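Local coordinates for protein alternansucrase (Leuconostoc mesenteroides, PDB 6HVG) that belongs to glycoside hydrolase family 70, large multidomain enzymes built around a TIM barrel, and also carries choline-binding and putative cell-wall-binding repeats, at residues Phe615-Asp621 with Gln1151-Val1157; Leu597-Asn602 with Ala634-Phe638. One frame throughout, in Å; residues are numbered along the deposited sequence.

Interaction 1: residues Phe615-Asp621 with Gln1151-Val1157; sequences FDGIRVD and QAIADWV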
loop_
_atom_site.group_PDB
_atom_site.type_symbol
_atom_site.label_atom_id
_atom_site.label_comp_id
_atom_site.label_asym_id
_atom_site.label_seq_id
_atom_site.Cartn_x
_atom_site.Cartn_y
_atom_site.Cartn_z
ATOM N N PHE A 615 11.991 4.661 -30.519
ATOM C CA PHE A 615 11.915 3.484 -29.639
ATOM C C PHE A 615 11.563 2.259 -30.488
ATOM O O PHE A 615 10.860 2.382 -31.483
ATOM C CB PHE A 615 10.855 3.690 -28.533
ATOM C CG PHE A 615 11.289 4.597 -27.396
ATOM C CD1 PHE A 615 12.151 4.135 -26.398
ATOM C CD2 PHE A 615 10.793 5.877 -27.287
ATOM C CE1 PHE A 615 12.529 4.945 -25.350
ATOM C CE2 PHE A 615 11.156 6.691 -26.236
ATOM C CZ PHE A 615 12.035 6.226 -25.266
ATOM N N ASP A 616 12.026 1.085 -30.078
ATOM C CA ASP A 616 11.816 -0.152 -30.860
ATOM C C ASP A 616 10.775 -1.077 -30.278
ATOM O O ASP A 616 10.123 -1.802 -31.012
ATOM C CB ASP A 616 13.116 -0.954 -30.979
ATOM C CG ASP A 616 14.265 -0.119 -31.508
ATOM O OD1 ASP A 616 14.352 0.098 -32.743
ATOM O OD2 ASP A 616 15.038 0.356 -30.665
ATOM N N GLY A 617 10.670 -1.101 -28.953
ATOM C CA GLY A 617 9.712 -1.951 -28.278
ATOM C C GLY A 617 9.122 -1.232 -27.096
ATOM O O GLY A 617 9.502 -0.109 -26.812
ATOM N N ILE A 618 8.222 -1.888 -26.378
ATOM C CA ILE A 618 7.600 -1.282 -25.196
ATOM C C ILE A 618 7.587 -2.212 -23.992
ATOM O O ILE A 618 7.659 -3.412 -24.129
ATOM C CB ILE A 618 6.141 -0.874 -25.487
ATOM C CG1 ILE A 618 5.339 -2.094 -25.919
ATOM C CG2 ILE A 618 6.078 0.212 -26.563
ATOM C CD1 ILE A 618 3.841 -1.861 -25.997
ATOM N N ARG A 619 7.477 -1.608 -22.820
ATOM C CA ARG A 619 7.073 -2.289 -21.611
ATOM C C ARG A 619 5.678 -1.778 -21.266
ATOM O O ARG A 619 5.442 -0.573 -21.269
ATOM C CB ARG A 619 8.033 -1.935 -20.496
ATOM C CG ARG A 619 7.600 -2.385 -19.105
ATOM C CD ARG A 619 8.533 -1.801 -18.042
ATOM N NE ARG A 619 8.148 -2.138 -16.664
ATOM C CZ ARG A 619 7.195 -1.532 -15.955
ATOM N NH1 ARG A 619 6.513 -0.527 -16.469
ATOM N NH2 ARG A 619 6.928 -1.949 -14.720
ATOM N N VAL A 620 4.759 -2.688 -20.991
ATOM C CA VAL A 620 3.407 -2.314 -20.607
ATOM C C VAL A 620 3.348 -2.291 -19.093
ATOM O O VAL A 620 3.393 -3.343 -18.444
ATOM C CB VAL A 620 2.354 -3.297 -21.186
ATOM C CG1 VAL A 620 0.938 -2.806 -20.915
ATOM C CG2 VAL A 620 2.557 -3.476 -22.688
ATOM N N ASP A 621 3.265 -1.083 -18.540
ATOM C CA ASP A 621 3.190 -0.869 -17.088
ATOM C C ASP A 621 1.802 -1.253 -16.573
ATOM O O ASP A 621 0.797 -0.921 -17.188
ATOM C CB ASP A 621 3.475 0.607 -16.785
ATOM C CG ASP A 621 3.358 0.959 -15.297
ATOM O OD1 ASP A 621 4.252 0.568 -14.487
ATOM O OD2 ASP A 621 2.364 1.668 -14.947
ATOM N N GLN A 1151 18.408 -2.180 -29.022
ATOM C CA GLN A 1151 17.086 -1.589 -29.100
ATOM C C GLN A 1151 16.781 -0.712 -27.896
ATOM O O GLN A 1151 17.393 -0.847 -26.860
ATOM C CB GLN A 1151 16.030 -2.683 -29.170
ATOM C CG GLN A 1151 16.041 -3.549 -30.412
ATOM C CD GLN A 1151 15.020 -4.653 -30.309
ATOM O OE1 GLN A 1151 13.954 -4.486 -29.693
ATOM N NE2 GLN A 1151 15.324 -5.788 -30.911
ATOM N N ALA A 1152 15.812 0.178 -28.043
ATOM C CA ALA A 1152 15.368 1.033 -26.940
ATOM C C ALA A 1152 13.906 0.751 -26.611
ATOM O O ALA A 1152 13.015 0.789 -27.490
ATOM C CB ALA A 1152 15.551 2.509 -27.284
ATOM N N ILE A 1153 13.655 0.473 -25.339
ATOM C CA ILE A 1153 12.299 0.172 -24.866
ATOM C C ILE A 1153 11.662 1.394 -24.230
ATOM O O ILE A 1153 12.235 2.019 -23.338
ATOM C CB ILE A 1153 12.289 -1.003 -23.864
ATOM C CG1 ILE A 1153 12.448 -2.324 -24.599
ATOM C CG2 ILE A 1153 10.994 -1.056 -23.103
ATOM C CD1 ILE A 1153 12.883 -3.446 -23.684
ATOM N N ALA A 1154 10.462 1.708 -24.693
ATOM C CA ALA A 1154 9.651 2.780 -24.133
ATOM C C ALA A 1154 8.754 2.234 -23.042
ATOM O O ALA A 1154 8.102 1.230 -23.248
ATOM C CB ALA A 1154 8.788 3.388 -25.233
ATOM N N ASP A 1155 8.708 2.892 -21.891
ATOM C CA ASP A 1155 7.770 2.505 -20.829
ATOM C C ASP A 1155 6.393 3.088 -21.149
ATOM O O ASP A 1155 6.194 4.290 -21.090
ATOM C CB ASP A 1155 8.252 2.980 -19.445
ATOM C CG ASP A 1155 8.009 1.944 -18.350
ATOM O OD1 ASP A 1155 6.987 1.257 -18.389
ATOM O OD2 ASP A 1155 8.841 1.804 -17.443
ATOM N N TRP A 1156 5.458 2.222 -21.515
ATOM C CA TRP A 1156 4.084 2.624 -21.852
ATOM C C TRP A 1156 3.225 2.542 -20.582
ATOM O O TRP A 1156 3.004 1.450 -20.021
ATOM C CB TRP A 1156 3.546 1.679 -22.922
ATOM C CG TRP A 1156 2.353 2.113 -23.672
ATOM C CD1 TRP A 1156 2.116 3.346 -24.188
ATOM C CD2 TRP A 1156 1.236 1.290 -24.068
ATOM N NE1 TRP A 1156 0.914 3.355 -24.868
ATOM C CE2 TRP A 1156 0.362 2.101 -24.811
ATOM C CE3 TRP A 1156 0.904 -0.050 -23.878
ATOM C CZ2 TRP A 1156 -0.823 1.614 -25.368
ATOM C CZ3 TRP A 1156 -0.290 -0.537 -24.437
ATOM C CH2 TRP A 1156 -1.132 0.294 -25.166
ATOM N N VAL A 1157 2.743 3.701 -20.139
ATOM C CA VAL A 1157 2.100 3.851 -18.832
ATOM C C VAL A 1157 0.667 4.346 -18.963
ATOM O O VAL A 1157 0.372 5.463 -18.628
ATOM C CB VAL A 1157 2.931 4.806 -17.943
ATOM C CG1 VAL A 1157 2.335 4.902 -16.548
ATOM C CG2 VAL A 1157 4.361 4.306 -17.855
#

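Interaction 2: residues Leu597-Asn602 with Ala634-Phe638; sequences LHYLMN and AGDYF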
loop_
_atom_site.group_PDB
_atom_site.type_symbol
_atom_site.label_atom_id
_atom_site.label_comp_id
_atom_site.label_asym_id
_atom_site.label_seq_id
_atom_site.Cartn_x
_atom_site.Cartn_y
_atom_site.Cartn_z
ATOM N N LEU A 597 1.088 5.551 -28.263
ATOM C CA LEU A 597 1.978 4.440 -28.618
ATOM C C LEU A 597 2.682 4.693 -29.926
ATOM O O LEU A 597 3.861 4.418 -30.049
ATOM C CB LEU A 597 1.204 3.140 -28.713
ATOM C CG LEU A 597 1.990 1.907 -29.127
ATOM C CD1 LEU A 597 3.117 1.607 -28.144
ATOM C CD2 LEU A 597 1.033 0.736 -29.250
ATOM N N HIS A 598 1.966 5.208 -30.909
ATOM C CA HIS A 598 2.581 5.562 -32.184
ATOM C C HIS A 598 3.616 6.629 -31.942
ATOM O O HIS A 598 4.732 6.540 -32.453
ATOM C CB HIS A 598 1.532 6.070 -33.155
ATOM C CG HIS A 598 2.079 6.473 -34.485
ATOM N ND1 HIS A 598 2.242 5.581 -35.525
ATOM C CD2 HIS A 598 2.442 7.684 -34.964
ATOM C CE1 HIS A 598 2.703 6.223 -36.581
ATOM N NE2 HIS A 598 2.830 7.501 -36.268
ATOM N N TYR A 599 3.251 7.628 -31.144
ATOM C CA TYR A 599 4.136 8.751 -30.845
ATOM C C TYR A 599 5.460 8.289 -30.242
ATOM O O TYR A 599 6.514 8.830 -30.583
ATOM C CB TYR A 599 3.432 9.727 -29.917
ATOM C CG TYR A 599 4.270 10.841 -29.346
ATOM C CD1 TYR A 599 4.457 12.013 -30.040
ATOM C CD2 TYR A 599 4.821 10.742 -28.083
ATOM C CE1 TYR A 599 5.170 13.065 -29.490
ATOM C CE2 TYR A 599 5.531 11.785 -27.522
ATOM C CZ TYR A 599 5.700 12.942 -28.228
ATOM O OH TYR A 599 6.419 13.993 -27.693
ATOM N N LEU A 600 5.417 7.280 -29.381
ATOM C CA LEU A 600 6.643 6.771 -28.760
ATOM C C LEU A 600 7.477 5.968 -29.754
ATOM O O LEU A 600 8.696 6.129 -29.807
ATOM C CB LEU A 600 6.327 5.930 -27.517
ATOM C CG LEU A 600 5.678 6.696 -26.359
ATOM C CD1 LEU A 600 5.020 5.755 -25.379
ATOM C CD2 LEU A 600 6.668 7.603 -25.630
ATOM N N MET A 601 6.825 5.120 -30.550
ATOM C CA MET A 601 7.529 4.283 -31.533
ATOM C C MET A 601 8.020 5.078 -32.740
ATOM O O MET A 601 8.829 4.582 -33.510
ATOM C CB MET A 601 6.641 3.142 -32.021
ATOM C CG MET A 601 6.173 2.167 -30.949
ATOM S SD MET A 601 7.513 1.286 -30.136
ATOM C CE MET A 601 7.638 2.320 -28.680
ATOM N N ASN A 602 7.532 6.305 -32.895
ATOM C CA ASN A 602 8.078 7.239 -33.880
ATOM C C ASN A 602 8.580 8.529 -33.236
ATOM O O ASN A 602 8.495 9.592 -33.853
ATOM C CB ASN A 602 6.999 7.546 -34.924
ATOM C CG ASN A 602 6.615 6.325 -35.724
ATOM O OD1 ASN A 602 7.213 6.035 -36.768
ATOM N ND2 ASN A 602 5.634 5.583 -35.227
ATOM N N ALA A 634 -1.966 -2.853 -28.765
ATOM C CA ALA A 634 -0.518 -2.773 -28.921
ATOM C C ALA A 634 0.015 -3.880 -29.843
ATOM O O ALA A 634 0.814 -3.620 -30.738
ATOM C CB ALA A 634 0.145 -2.879 -27.561
ATOM N N GLY A 635 -0.397 -5.121 -29.602
ATOM C CA GLY A 635 0.077 -6.237 -30.400
ATOM C C GLY A 635 -0.222 -6.062 -31.878
ATOM O O GLY A 635 0.669 -6.222 -32.742
ATOM N N ASP A 636 -1.483 -5.744 -32.167
ATOM C CA ASP A 636 -1.952 -5.581 -33.542
ATOM C C ASP A 636 -1.283 -4.418 -34.275
ATOM O O ASP A 636 -1.077 -4.496 -35.482
ATOM C CB ASP A 636 -3.480 -5.435 -33.552
ATOM C CG ASP A 636 -4.183 -6.713 -33.112
ATOM O OD1 ASP A 636 -3.480 -7.700 -32.801
ATOM O OD2 ASP A 636 -5.435 -6.733 -33.079
ATOM N N TYR A 637 -0.962 -3.359 -33.540
ATOM C CA TYR A 637 -0.234 -2.205 -34.069
ATOM C C TYR A 637 1.146 -2.631 -34.547
ATOM O O TYR A 637 1.536 -2.357 -35.673
ATOM C CB TYR A 637 -0.112 -1.109 -32.995
ATOM C CG TYR A 637 0.755 0.051 -33.406
ATOM C CD1 TYR A 637 0.263 1.068 -34.236
ATOM C CD2 TYR A 637 2.081 0.123 -33.005
ATOM C CE1 TYR A 637 1.073 2.117 -34.634
ATOM C CE2 TYR A 637 2.890 1.175 -33.399
ATOM C CZ TYR A 637 2.375 2.156 -34.214
ATOM O OH TYR A 637 3.166 3.188 -34.604
ATOM N N PHE A 638 1.866 -3.342 -33.693
ATOM C CA PHE A 638 3.171 -3.884 -34.058
ATOM C C PHE A 638 3.108 -4.871 -35.237
ATOM O O PHE A 638 4.028 -4.913 -36.061
ATOM C CB PHE A 638 3.830 -4.563 -32.860
ATOM C CG PHE A 638 4.526 -3.611 -31.925
ATOM C CD1 PHE A 638 3.809 -2.701 -31.178
ATOM C CD2 PHE A 638 5.891 -3.677 -31.748
ATOM C CE1 PHE A 638 4.435 -1.849 -30.299
ATOM C CE2 PHE A 638 6.530 -2.803 -30.883
ATOM C CZ PHE A 638 5.798 -1.883 -30.168
#

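Interaction 1: residues Phe615-Asp621 with Gln1151-Val1157
Gly617 to Val620 pair residue for residue with Ile1153 to Trp1156 as adjacent parallel strands of a TIM barrel, their axes 33° apart. Backbone bonds run alternately across the seam: Ala1154 N to Gly617 O, Arg619 N to Ala1154 O, and Trp1156 N to Arg619 O, the last at 2.8 Å. Just past strand 617-620, Asp621 N continues the pattern to Trp1156 O.

The two faces differ in chemistry. On that of Arg619 and Asp1155, the side chains run side by side, and Arg619 NH1 makes a salt bridge to Asp1155 OD1 at 2.7 Å, on the carboxylate's syn lone pair, the oxygen lying 17° out of the guanidinium plane. The same NH1 holds Asp621 OD1, at 3.2 Å and essentially in that plane, so one nitrogen joins carboxylates of both segments in a salt-bridge network. With CG anti to the backbone N (chi1 170°), the extended chain of Arg619 carries NH1 out from the strand and forward, to where both carboxylates meet it. Tyr1110 flanks both Arg619 and Asp621.

The opposite face is apolar. Ile618 CD1 and both methyls of Val620 approach CE3 of Trp1156, whose indole in turn meets Trp596, while helices 587-601 and 629-642 lie against these side chains. Before the strand, the Phe615 ring receives the Ala1154 methyl over one face, a CH-pi contact with CB 3.7 Å from the centroid.

At the N-terminal end, Ala1152 O accepts Asp616 N and, weakly, Gly617 N. Asp616 OD2 returns a bond, taking Ala1152 N at 2.7 Å on its anti lone pair while also bonding His1146 NE2.

Interaction 2: residues Leu597-Asn602 with Ala634-Phe638
ND1 of His598 and OH of Tyr637 share a hydrogen bond of 2.7 Å, the shortest polar link between the two segments. The rings meet rim to rim, neither over the other's face, with centroids 5.9 Å apart and planes at 84°. Tyr637 CG stands anti to its own backbone N (chi1 174°), which sends the phenol out from helix 629-642 toward the imidazole of helix 587-601.

Asn602 folds back over His598: its ND2 lies 3.3 Å above the plane of the imidazole, over the centre, and donates to the backbone His598 O at 3.1 Å. That carbonyl also takes Asn602 N, and two donors from one residue therefore grip it where helix 587-601 ends. The rings of His598 and Phe1211 meet as well.

Toward the barrel strands the contact is apolar. The Leu597 and Tyr637 side chains run antiparallel past one another, Leu597 CD2 reaching Tyr637 CD2 at 3.9 Å and also touching Ala634. The folded Met601 chain brings SD to 3.6 Å from Phe638 CZ, an oblique Met-aromatic contact.

The short helix axes stay 11.8 Å apart and cross at -47°, a separation bridged by long side chains rather than by close backbones. Leu597, Met601 and Ala634 also touch Ile618 of the barrel, as expected for helices in the outer layer of a TIM barrel.

The centres of interactions 1 and 2 lie about 9 Å apart within one TIM-barrel domain. Along the chain the segments alternate: 597-602, 615-621, 634-638 and, more than 500 residues later, 1151-1157. Strands 617-620 and 1151-1156 are the first and last of the eight parallel strands in sequence, so their pairing closes the barrel, whereas the helix contact is local and flanks strand 617-620 on both sides in sequence. The two layers touch directly: the Met601 methyl packs on Phe615 and Ile618, and Ala634 on Ile618 and Trp1156. Interaction 2 thus backs the apolar face of interaction 1, opposite the Arg619 network.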